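Local atomic coordinates of cucumber peeling cupredoxin (Cucumis sativus, PDB entry 1JER), a protein that binds a copper ion and probably transfers electrons as a small plant blue-copper protein. Residues Gln25-Gly29 with Lys30-Val34. Sequence-based numbering, arbitrary orientation.
Sequences QWAAG and KTFRV
Trp26 meets two side chains from the chain that follows its helix, Lys30 and Phe32. Lys30 CG sits over one face of the indole, near CE2, while CE lies above the NE1 rim, displaced outward, 3.4 Å from Trp26 NE1. A bend at chi2 (-73°) turns the lysine across the indole and brings CE close to that rim. Lysine suits the place because its methylenes can lie against the indole while its ammonium group approaches Asp10. Trp26 NE1 donates a hydrogen bond to the Asp10 carboxylate, and Lys30 NZ makes a long, weak ion pair with it.

The second set of contacts is largely apolar, between buried flat side chains. Phe32 CZ lies 3.8 Å from Trp26 CZ3, the ring planes inclined at 49°. Phe32 CE2 lies 3.6 Å from Ala27 O, with Ala27 CB a looser neighbour at 4.3 Å; alanine presents little bulk beside the ring.

The backbone makes the turn between them. Lys30 N donates to Ala27 O (3.1 Å, 164°), reaching it from above the carbonyl plane, and a water donates to both Ala28 O and Lys30 O. Gly29 N donates to Trp26 O at 3.2 Å.

Helix 22-28 thus passes through the turn Gly29-Thr31 into the short strand 32-33, outermost in its sheet within this chain. Phe32 packs edge-to-face with His6, and strand 32-33 pairs in parallel with strand 101-107, where Trp26 packs on Leu102, and Ala27 and Phe32 on Ile104.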
# COMPACT_ATOMS: atom_id res chain seq x y z
N GLN A 25 -15.72 -6.98 -15.31
CA GLN A 25 -15.88 -8.45 -15.18
C GLN A 25 -14.86 -9.01 -14.21
O GLN A 25 -15.10 -10.00 -13.50
CB GLN A 25 -15.71 -9.11 -16.56
CG GLN A 25 -16.94 -8.88 -17.45
CD GLN A 25 -16.86 -9.56 -18.79
OE1 GLN A 25 -15.80 -9.69 -19.39
NE2 GLN A 25 -18.02 -10.00 -19.29
N TRP A 26 -13.65 -8.42 -14.17
CA TRP A 26 -12.62 -8.94 -13.28
C TRP A 26 -13.08 -8.75 -11.84
O TRP A 26 -13.02 -9.66 -11.01
CB TRP A 26 -11.30 -8.08 -13.51
CG TRP A 26 -10.28 -8.46 -12.44
CD1 TRP A 26 -9.47 -9.55 -12.46
CD2 TRP A 26 -9.99 -7.74 -11.23
NE1 TRP A 26 -8.71 -9.56 -11.30
CE2 TRP A 26 -9.01 -8.47 -10.55
CE3 TRP A 26 -10.48 -6.56 -10.67
CZ2 TRP A 26 -8.49 -8.08 -9.30
CZ3 TRP A 26 -9.97 -6.18 -9.45
CH2 TRP A 26 -8.98 -6.91 -8.78
N ALA A 27 -13.59 -7.56 -11.52
CA ALA A 27 -14.02 -7.26 -10.15
C ALA A 27 -15.21 -8.15 -9.74
O ALA A 27 -15.25 -8.58 -8.58
CB ALA A 27 -14.44 -5.80 -10.04
N ALA A 28 -16.11 -8.45 -10.67
CA ALA A 28 -17.29 -9.27 -10.27
C ALA A 28 -16.92 -10.69 -9.96
O ALA A 28 -17.75 -11.46 -9.39
CB ALA A 28 -18.31 -9.20 -11.42
N GLY A 29 -15.73 -11.19 -10.29
CA GLY A 29 -15.34 -12.52 -9.93
C GLY A 29 -14.67 -12.63 -8.58
O GLY A 29 -14.20 -13.72 -8.21
N LYS A 30 -14.50 -11.53 -7.85
CA LYS A 30 -13.75 -11.56 -6.57
C LYS A 30 -14.67 -11.05 -5.42
O LYS A 30 -15.66 -10.40 -5.67
CB LYS A 30 -12.66 -10.45 -6.64
CG LYS A 30 -11.77 -10.58 -7.87
CD LYS A 30 -10.83 -11.73 -7.75
CE LYS A 30 -9.83 -11.76 -8.93
NZ LYS A 30 -8.66 -12.61 -8.51
N THR A 31 -14.19 -11.30 -4.19
CA THR A 31 -14.87 -10.68 -3.01
C THR A 31 -13.79 -9.83 -2.30
O THR A 31 -12.68 -10.37 -2.10
CB THR A 31 -15.35 -11.76 -2.05
OG1 THR A 31 -16.46 -12.41 -2.67
CG2 THR A 31 -15.84 -11.19 -0.73
N PHE A 32 -14.05 -8.57 -2.06
CA PHE A 32 -13.00 -7.70 -1.48
C PHE A 32 -13.38 -7.39 -0.02
O PHE A 32 -14.50 -6.93 0.18
CB PHE A 32 -13.02 -6.36 -2.28
CG PHE A 32 -12.66 -6.60 -3.75
CD1 PHE A 32 -11.34 -6.80 -4.11
CD2 PHE A 32 -13.65 -6.64 -4.71
CE1 PHE A 32 -11.02 -7.03 -5.45
CE2 PHE A 32 -13.34 -6.90 -6.05
CZ PHE A 32 -12.02 -7.10 -6.41
N ARG A 33 -12.47 -7.61 0.90
CA ARG A 33 -12.80 -7.35 2.33
C ARG A 33 -11.86 -6.30 2.91
O ARG A 33 -10.70 -6.20 2.48
CB ARG A 33 -12.55 -8.66 3.11
CG ARG A 33 -13.48 -9.78 2.67
CD ARG A 33 -13.20 -11.04 3.51
NE ARG A 33 -14.06 -12.15 3.09
CZ ARG A 33 -15.32 -12.29 3.48
NH1 ARG A 33 -15.97 -11.29 4.09
NH2 ARG A 33 -15.98 -13.44 3.31
N VAL A 34 -12.36 -5.56 3.88
CA VAL A 34 -11.55 -4.51 4.54
C VAL A 34 -10.25 -5.15 4.98
O VAL A 34 -10.25 -6.29 5.44
CB VAL A 34 -12.30 -3.99 5.80
CG1 VAL A 34 -11.39 -3.13 6.64
CG2 VAL A 34 -13.52 -3.19 5.37
O HOH W 1 -18.03 -11.53 -6.70